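Local coordinates for lipoate-protein ligase 1 (PDB 5T8U), which belongs to the lipoyl protein ligase A/B family and joins a catalytic domain of that family to a C-terminal domain of the bacterial lipoate protein ligase type, at residues Lys137-Gly140 with Arg141-Thr145; Thr201-Leu204 with Ser205-Asn209; Leu125-Lys129 with Asn130-Ile134. One frame throughout, in Å; residues are numbered along the deposited sequence.

Contact 1: residues Lys137-Gly140 with Arg141-Thr145. With LPA (lipoic acid), chain C.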
loop_
_atom_site.group_PDB
_atom_site.type_symbol
_atom_site.label_atom_id
_atom_site.label_comp_id
_atom_site.label_asym_id
_atom_site.label_seq_id
_atom_site.Cartn_x
_atom_site.Cartn_y
_atom_site.Cartn_z
ATOM N N LYS A 137 -8.119 -0.017 -18.409
ATOM C CA LYS A 137 -8.781 -1.164 -17.808
ATOM C C LYS A 137 -8.072 -1.524 -16.511
ATOM O O LYS A 137 -6.874 -1.272 -16.349
ATOM C CB LYS A 137 -8.774 -2.373 -18.757
ATOM C CG LYS A 137 -9.669 -3.523 -18.316
ATOM C CD LYS A 137 -9.601 -4.695 -19.290
ATOM C CE LYS A 137 -10.453 -5.863 -18.814
ATOM N NZ LYS A 137 -10.820 -6.792 -19.920
ATOM N N THR A 138 -8.821 -2.110 -15.581
ATOM C CA THR A 138 -8.251 -2.646 -14.353
ATOM C C THR A 138 -8.004 -4.136 -14.570
ATOM O O THR A 138 -8.927 -4.881 -14.915
ATOM C CB THR A 138 -9.165 -2.387 -13.149
ATOM O OG1 THR A 138 -8.431 -2.589 -11.935
ATOM C CG2 THR A 138 -10.399 -3.291 -13.148
ATOM N N GLN A 139 -6.749 -4.557 -14.410
ATOM C CA GLN A 139 -6.376 -5.930 -14.733
ATOM C C GLN A 139 -6.739 -6.882 -13.599
ATOM O O GLN A 139 -7.473 -7.855 -13.799
ATOM C CB GLN A 139 -4.878 -6.004 -15.043
ATOM C CG GLN A 139 -4.486 -7.166 -15.942
ATOM C CD GLN A 139 -3.030 -7.110 -16.373
ATOM O OE1 GLN A 139 -2.702 -7.403 -17.522
ATOM N NE2 GLN A 139 -2.150 -6.737 -15.449
ATOM N N GLY A 140 -6.227 -6.613 -12.400
ATOM C CA GLY A 140 -6.541 -7.419 -11.238
ATOM C C GLY A 140 -7.114 -6.584 -10.114
ATOM O O GLY A 140 -7.689 -5.520 -10.354
ATOM N N ARG A 141 -6.958 -7.056 -8.876
ATOM C CA ARG A 141 -7.448 -6.312 -7.721
ATOM C C ARG A 141 -6.664 -5.028 -7.483
ATOM O O ARG A 141 -7.138 -4.160 -6.742
ATOM C CB ARG A 141 -7.388 -7.201 -6.474
ATOM C CG ARG A 141 -7.957 -6.582 -5.198
ATOM C CD ARG A 141 -9.459 -6.366 -5.281
ATOM N NE ARG A 141 -10.041 -6.116 -3.965
ATOM C CZ ARG A 141 -11.283 -5.688 -3.758
ATOM N NH1 ARG A 141 -12.089 -5.445 -4.783
ATOM N NH2 ARG A 141 -11.719 -5.495 -2.520
ATOM N N ASN A 142 -5.487 -4.874 -8.105
ATOM C CA ASN A 142 -4.563 -3.820 -7.703
ATOM C C ASN A 142 -3.840 -3.133 -8.858
ATOM O O ASN A 142 -2.923 -2.342 -8.598
ATOM C CB ASN A 142 -3.512 -4.391 -6.746
ATOM C CG ASN A 142 -2.533 -5.313 -7.446
ATOM O OD1 ASN A 142 -2.930 -6.207 -8.194
ATOM N ND2 ASN A 142 -1.243 -5.088 -7.220
ATOM N N ASP A 143 -4.201 -3.395 -10.111
ATOM C CA ASP A 143 -3.455 -2.866 -11.246
ATOM C C ASP A 143 -4.382 -2.192 -12.245
ATOM O O ASP A 143 -5.551 -2.562 -12.388
ATOM C CB ASP A 143 -2.664 -3.970 -11.953
ATOM C CG ASP A 143 -1.426 -4.377 -11.185
ATOM O OD1 ASP A 143 -1.266 -3.915 -10.035
ATOM O OD2 ASP A 143 -0.610 -5.149 -11.731
ATOM N N ILE A 144 -3.836 -1.196 -12.939
ATOM C CA ILE A 144 -4.517 -0.511 -14.030
ATOM C C ILE A 144 -3.633 -0.613 -15.264
ATOM O O ILE A 144 -2.450 -0.252 -15.218
ATOM C CB ILE A 144 -4.811 0.965 -13.700
ATOM C CG1 ILE A 144 -5.569 1.086 -12.374
ATOM C CG2 ILE A 144 -5.608 1.613 -14.832
ATOM C CD1 ILE A 144 -5.724 2.518 -11.886
ATOM N N THR A 145 -4.202 -1.111 -16.355
ATOM C CA THR A 145 -3.514 -1.184 -17.632
ATOM C C THR A 145 -4.169 -0.237 -18.630
ATOM O O THR A 145 -5.339 0.133 -18.495
ATOM C CB THR A 145 -3.527 -2.613 -18.187
ATOM O OG1 THR A 145 -4.878 -3.019 -18.443
ATOM C CG2 THR A 145 -2.883 -3.583 -17.199
HETATM C C1 LPA C . 2.100 -3.719 -6.576
HETATM O O1 LPA C . 2.298 -3.573 -7.811
HETATM C C2 LPA C . 1.478 -2.586 -5.765
HETATM O O2 LPA C . 2.414 -4.801 -6.012
HETATM C C3 LPA C . 2.471 -1.430 -5.679
HETATM C C4 LPA C . 2.038 -0.448 -4.592
HETATM C C5 LPA C . 3.188 0.519 -4.317
HETATM C C6 LPA C . 2.883 1.365 -3.240
HETATM S S6 LPA C . 4.186 1.925 -2.639
HETATM C C7 LPA C . 1.838 2.925 -3.860
HETATM C C8 LPA C . 2.329 4.214 -3.060
HETATM S S8 LPA C . 3.722 3.679 -1.997
#

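Contact 2: residues Thr201-Leu204 with Ser205-Asn209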
loop_
_atom_site.group_PDB
_atom_site.type_symbol
_atom_site.label_atom_id
_atom_site.label_comp_id
_atom_site.label_asym_id
_atom_site.label_seq_id
_atom_site.Cartn_x
_atom_site.Cartn_y
_atom_site.Cartn_z
ATOM N N THR A 201 5.733 -5.535 -18.351
ATOM C CA THR A 201 6.410 -4.304 -18.741
ATOM C C THR A 201 5.700 -3.078 -18.172
ATOM O O THR A 201 4.573 -3.171 -17.683
ATOM C CB THR A 201 6.497 -4.169 -20.278
ATOM O OG1 THR A 201 7.020 -2.879 -20.620
ATOM C CG2 THR A 201 5.126 -4.348 -20.916
ATOM N N ILE A 202 6.372 -1.934 -18.244
ATOM C CA ILE A 202 5.860 -0.673 -17.723
ATOM C C ILE A 202 5.521 0.237 -18.896
ATOM O O ILE A 202 6.091 0.120 -19.986
ATOM C CB ILE A 202 6.888 -0.012 -16.776
ATOM C CG1 ILE A 202 6.949 -0.766 -15.442
ATOM C CG2 ILE A 202 6.574 1.466 -16.543
ATOM C CD1 ILE A 202 5.690 -0.655 -14.585
ATOM N N ASN A 203 4.572 1.145 -18.668
ATOM C CA ASN A 203 4.198 2.132 -19.672
ATOM C C ASN A 203 3.946 3.468 -18.995
ATOM O O ASN A 203 3.170 3.548 -18.038
ATOM C CB ASN A 203 2.949 1.700 -20.447
ATOM C CG ASN A 203 2.716 2.543 -21.685
ATOM O OD1 ASN A 203 3.662 3.013 -22.318
ATOM N ND2 ASN A 203 1.453 2.747 -22.032
ATOM N N LEU A 204 4.602 4.511 -19.496
ATOM C CA LEU A 204 4.376 5.860 -19.002
ATOM C C LEU A 204 3.171 6.467 -19.705
ATOM O O LEU A 204 3.065 6.411 -20.935
ATOM C CB LEU A 204 5.610 6.734 -19.229
ATOM C CG LEU A 204 6.875 6.418 -18.424
ATOM C CD1 LEU A 204 6.557 6.336 -16.947
ATOM C CD2 LEU A 204 7.555 5.138 -18.893
ATOM N N SER A 205 2.261 7.046 -18.924
ATOM C CA SER A 205 1.083 7.675 -19.504
ATOM C C SER A 205 1.429 8.886 -20.364
ATOM O O SER A 205 0.537 9.425 -21.026
ATOM C CB SER A 205 0.108 8.074 -18.395
ATOM O OG SER A 205 -0.577 6.945 -17.883
ATOM N N GLU A 206 2.692 9.325 -20.368
ATOM C CA GLU A 206 3.129 10.352 -21.308
ATOM C C GLU A 206 3.309 9.792 -22.712
ATOM O O GLU A 206 3.173 10.532 -23.692
ATOM C CB GLU A 206 4.439 10.986 -20.839
ATOM C CG GLU A 206 4.285 11.954 -19.678
ATOM C CD GLU A 206 5.579 12.667 -19.334
ATOM O OE1 GLU A 206 6.641 12.269 -19.860
ATOM O OE2 GLU A 206 5.533 13.632 -18.540
ATOM N N ILE A 207 3.618 8.497 -22.828
ATOM C CA ILE A 207 3.714 7.856 -24.134
ATOM C C ILE A 207 2.405 7.975 -24.901
ATOM O O ILE A 207 2.386 7.808 -26.124
ATOM C CB ILE A 207 4.135 6.378 -23.961
ATOM C CG1 ILE A 207 5.607 6.307 -23.543
ATOM C CG2 ILE A 207 3.897 5.576 -25.246
ATOM C CD1 ILE A 207 6.117 4.909 -23.235
ATOM N N ASN A 208 1.302 8.267 -24.205
ATOM C CA ASN A 208 -0.004 8.384 -24.833
ATOM C C ASN A 208 -0.574 9.796 -24.820
ATOM O O ASN A 208 -1.525 10.060 -25.563
ATOM C CB ASN A 208 -1.011 7.453 -24.141
ATOM C CG ASN A 208 -0.401 6.122 -23.744
ATOM O OD1 ASN A 208 0.024 5.939 -22.604
ATOM N ND2 ASN A 208 -0.360 5.184 -24.683
ATOM N N ASN A 209 -0.034 10.703 -24.009
ATOM C CA ASN A 209 -0.604 12.039 -23.880
ATOM C C ASN A 209 0.470 12.996 -23.377
ATOM O O ASN A 209 1.598 12.599 -23.074
ATOM C CB ASN A 209 -1.817 12.033 -22.944
ATOM C CG ASN A 209 -3.129 11.887 -23.687
ATOM O OD1 ASN A 209 -3.616 10.776 -23.897
ATOM N ND2 ASN A 209 -3.714 13.013 -24.087
#

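Contact 3: residues Leu125-Lys129 with Asn130-Ile134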
loop_
_atom_site.group_PDB
_atom_site.type_symbol
_atom_site.label_atom_id
_atom_site.label_comp_id
_atom_site.label_asym_id
_atom_site.label_seq_id
_atom_site.Cartn_x
_atom_site.Cartn_y
_atom_site.Cartn_z
ATOM N N LEU A 125 -10.318 5.798 -13.359
ATOM C CA LEU A 125 -10.645 5.535 -14.758
ATOM C C LEU A 125 -11.449 6.681 -15.362
ATOM O O LEU A 125 -11.189 7.102 -16.496
ATOM C CB LEU A 125 -11.412 4.217 -14.877
ATOM C CG LEU A 125 -10.638 2.956 -14.485
ATOM C CD1 LEU A 125 -11.575 1.763 -14.382
ATOM C CD2 LEU A 125 -9.526 2.674 -15.477
ATOM N N ASN A 126 -12.434 7.194 -14.623
ATOM C CA ASN A 126 -13.191 8.348 -15.097
ATOM C C ASN A 126 -12.277 9.545 -15.322
ATOM O O ASN A 126 -12.459 10.302 -16.283
ATOM C CB ASN A 126 -14.297 8.701 -14.102
ATOM C CG ASN A 126 -15.425 7.687 -14.097
ATOM O OD1 ASN A 126 -15.617 6.948 -15.064
ATOM N ND2 ASN A 126 -16.187 7.656 -13.010
ATOM N N THR A 127 -11.292 9.740 -14.443
ATOM C CA THR A 127 -10.302 10.790 -14.658
ATOM C C THR A 127 -9.623 10.619 -16.011
ATOM O O THR A 127 -9.712 11.493 -16.884
ATOM C CB THR A 127 -9.266 10.777 -13.528
ATOM O OG1 THR A 127 -9.904 11.093 -12.285
ATOM C CG2 THR A 127 -8.145 11.782 -13.788
ATOM N N LEU A 128 -8.949 9.483 -16.207
ATOM C CA LEU A 128 -8.189 9.277 -17.436
ATOM C C LEU A 128 -9.077 9.439 -18.665
ATOM O O LEU A 128 -8.713 10.129 -19.624
ATOM C CB LEU A 128 -7.533 7.895 -17.423
ATOM C CG LEU A 128 -6.262 7.743 -16.579
ATOM C CD1 LEU A 128 -6.572 7.783 -15.092
ATOM C CD2 LEU A 128 -5.537 6.451 -16.935
ATOM N N LYS A 129 -10.256 8.815 -18.647
ATOM C CA LYS A 129 -11.137 8.849 -19.810
ATOM C C LYS A 129 -11.624 10.265 -20.092
ATOM O O LYS A 129 -11.402 10.811 -21.179
ATOM C CB LYS A 129 -12.324 7.910 -19.583
ATOM C CG LYS A 129 -13.168 7.643 -20.820
ATOM C CD LYS A 129 -14.572 7.197 -20.437
ATOM C CE LYS A 129 -15.170 6.258 -21.474
ATOM N NZ LYS A 129 -16.554 5.841 -21.112
ATOM N N ASN A 130 -12.295 10.878 -19.115
ATOM C CA ASN A 130 -12.940 12.165 -19.353
ATOM C C ASN A 130 -11.923 13.252 -19.672
ATOM O O ASN A 130 -12.136 14.061 -20.583
ATOM C CB ASN A 130 -13.777 12.563 -18.139
ATOM C CG ASN A 130 -14.956 11.642 -17.917
ATOM O OD1 ASN A 130 -15.388 10.937 -18.827
ATOM N ND2 ASN A 130 -15.491 11.648 -16.701
ATOM N N HIS A 131 -10.811 13.291 -18.939
ATOM C CA HIS A 131 -9.899 14.423 -19.018
ATOM C C HIS A 131 -8.690 14.175 -19.908
ATOM O O HIS A 131 -7.941 15.121 -20.177
ATOM C CB HIS A 131 -9.426 14.809 -17.613
ATOM C CG HIS A 131 -10.541 15.185 -16.691
ATOM N ND1 HIS A 131 -11.557 14.315 -16.359
ATOM C CD2 HIS A 131 -10.809 16.340 -16.038
ATOM C CE1 HIS A 131 -12.399 14.915 -15.539
ATOM N NE2 HIS A 131 -11.968 16.146 -15.327
ATOM N N PHE A 132 -8.473 12.940 -20.368
ATOM C CA PHE A 132 -7.325 12.661 -21.221
ATOM C C PHE A 132 -7.638 11.647 -22.316
ATOM O O PHE A 132 -6.723 11.248 -23.048
ATOM C CB PHE A 132 -6.149 12.171 -20.367
ATOM C CG PHE A 132 -5.875 13.039 -19.171
ATOM C CD1 PHE A 132 -5.177 14.226 -19.306
ATOM C CD2 PHE A 132 -6.334 12.676 -17.916
ATOM C CE1 PHE A 132 -4.930 15.032 -18.206
ATOM C CE2 PHE A 132 -6.090 13.475 -16.815
ATOM C CZ PHE A 132 -5.387 14.654 -16.961
ATOM N N ASN A 133 -8.895 11.228 -22.458
ATOM C CA ASN A 133 -9.303 10.274 -23.490
ATOM C C ASN A 133 -8.398 9.044 -23.493
ATOM O O ASN A 133 -8.076 8.481 -24.544
ATOM C CB ASN A 133 -9.330 10.936 -24.868
ATOM C CG ASN A 133 -10.427 10.381 -25.755
ATOM O OD1 ASN A 133 -11.607 10.668 -25.552
ATOM N ND2 ASN A 133 -10.046 9.579 -26.743
ATOM N N ILE A 134 -7.986 8.622 -22.303
ATOM C CA ILE A 134 -7.176 7.424 -22.122
ATOM C C ILE A 134 -8.104 6.316 -21.642
ATOM O O ILE A 134 -8.577 6.339 -20.500
ATOM C CB ILE A 134 -6.024 7.665 -21.137
ATOM C CG1 ILE A 134 -4.965 8.561 -21.784
ATOM C CG2 ILE A 134 -5.397 6.339 -20.691
ATOM C CD1 ILE A 134 -3.882 9.038 -20.835
#

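Contact 1: residues Lys137-Gly140 with Arg141-Thr145
Lys137 and Thr145 form an antiparallel hydrogen-bonded pair, Lys137 N bonding to Thr145 O at 2.8 Å and Thr145 N to Lys137 O at 2.7 Å, and Thr138 faces Ile144 as the next, non-hydrogen-bonded pair. At the loop end, Asp143 O is gripped twice from opposite faces of its carbonyl plane: Thr138 OG1 donates at 2.9 Å, while Gln139 N comes from above the plane at 3.1 Å. A chi1 of -164° directs the Thr138 hydroxyl at Asp143 O. On the face that carries Lys137 and Thr145, the extended Gln139 side chain meets Thr145 at about a right angle, the methyl CG2 of Thr145 lying 3.6 Å from Gln139 CD. Asn142, in the connecting loop, belongs to the lipoic acid pocket; its ND2 is 3.7 Å from C1 of the ligand and makes a weak hydrogen bond to Ser154 O. The hairpin ends the mixed sheet, strand 137-138 outermost and strand 143-145 beside strand 150-159, while Ile144 packs on Phe121, Ile124 and Leu125 of helix 117-132.

Contact 2: residues Thr201-Leu204 with Ser205-Asn209
Asn203 and Ile207 meet at a slant across a tight turn, the carboxamide oxygen of one facing the aliphatic branches of the other. Asn203 CG stands anti to the backbone N (chi1 -167°), which carries OD1 to within 3.2 Å of Ile207 CD1 and 3.8 Å of Ile207 CB. The amide nitrogen of the same group is turned toward Asn208, whose side chain comes from the opposite direction. The two amide planes are almost perpendicular, 85° apart, and Asn203 ND2 stays 3.5 Å from Asn208 OD1, a loose approach. Asn208 OD1 also lies 3.5 Å from Leu204 O, oxygen beside oxygen. Leu204 meets Ile207 through its CB, 4.3 Å from Ile207 CG1. The backbone makes a type I beta turn from Leu204 to Ile207, closed by Ile207 N donating to Leu204 O at 2.9 Å. The same bend brings Ile207 CB to 3.2 Å from Leu204 O, leaving the isoleucine stem close against the carbonyl. Around the turn, Leu204 packs on Leu173, Lys175 NZ bonds to Ile202 O and Thr201 OG1, Asn203 pairs through the backbone with Lys150 at the start of strand 150-159, and Ser205 OG makes a weak bond to Leu170 O at the end of strand 162-170. Within the segment, then, one backbone bond, made from above the carbonyl plane, closes the turn, and the side chains add mainly van der Waals contact, with aliphatic groups lying against amide and carbonyl oxygens.

Contact 3: residues Leu125-Lys129 with Asn130-Ile134
Phe132 presents a ring edge to Leu128, whose CA lies in the ring plane, and one face to the CB of its neighbour His131, 3.6 Å above the plane and offset toward the rim. Alongside the ring, and pointing the same way, runs Thr127, with CG2 4.0 Å from Phe132 CE2. The imidazole of His131 has Asn126 O at its edge, near the plane; its ND1 makes a weak bond, 3.4 Å, to Thr127 O, which already accepts a straight backbone bond from His131 N at 2.9 Å. The helical backbone sets Asn130 CB 3.2 Å from Asn126 O; a chi1 of -66° then directs the carboxamide, whose ND2 bonds to Glu223 OE1 of helix 213-227. At the Phe132 edge, Leu128 O takes two donors from opposite faces of its plane, Phe132 N and Ile134 N. Lys129 O is used by Asn133 N at 2.8 Å. The return of the chain sets Ile134 across Leu128, CG2 3.8 Å from Leu128 CD2, an apolar contact between the last turn and the chain just beyond it. This is a helix C-terminal cap at the end of helix 117-132: Asn133, with a phi of 50°, takes the left-handed conformation that turns the chain off the helix axis and back against its side.

From the N terminus the three contacts follow in series, none enclosing or crossing another. Contact 3 comes first, where helix 117-132 ends and the chain folds back. A few residues on, contact 1 closes the loop of hairpin 137-145, and Leu125 of the helix packs against Ile144 and Lys137, tying helix to sheet edge. The chain then runs through strands 150-159 and 162-170 and helix 178-181; contact 2, a turn in the loop ahead of helix 213-227, follows directly after residues 184-200, which are not modelled. There Asn209 packs beside Phe132 and Ile134, so residues 201-209 touch contact 3, whereas contacts 1 and 2 stay about 7 Å apart at their nearest atoms.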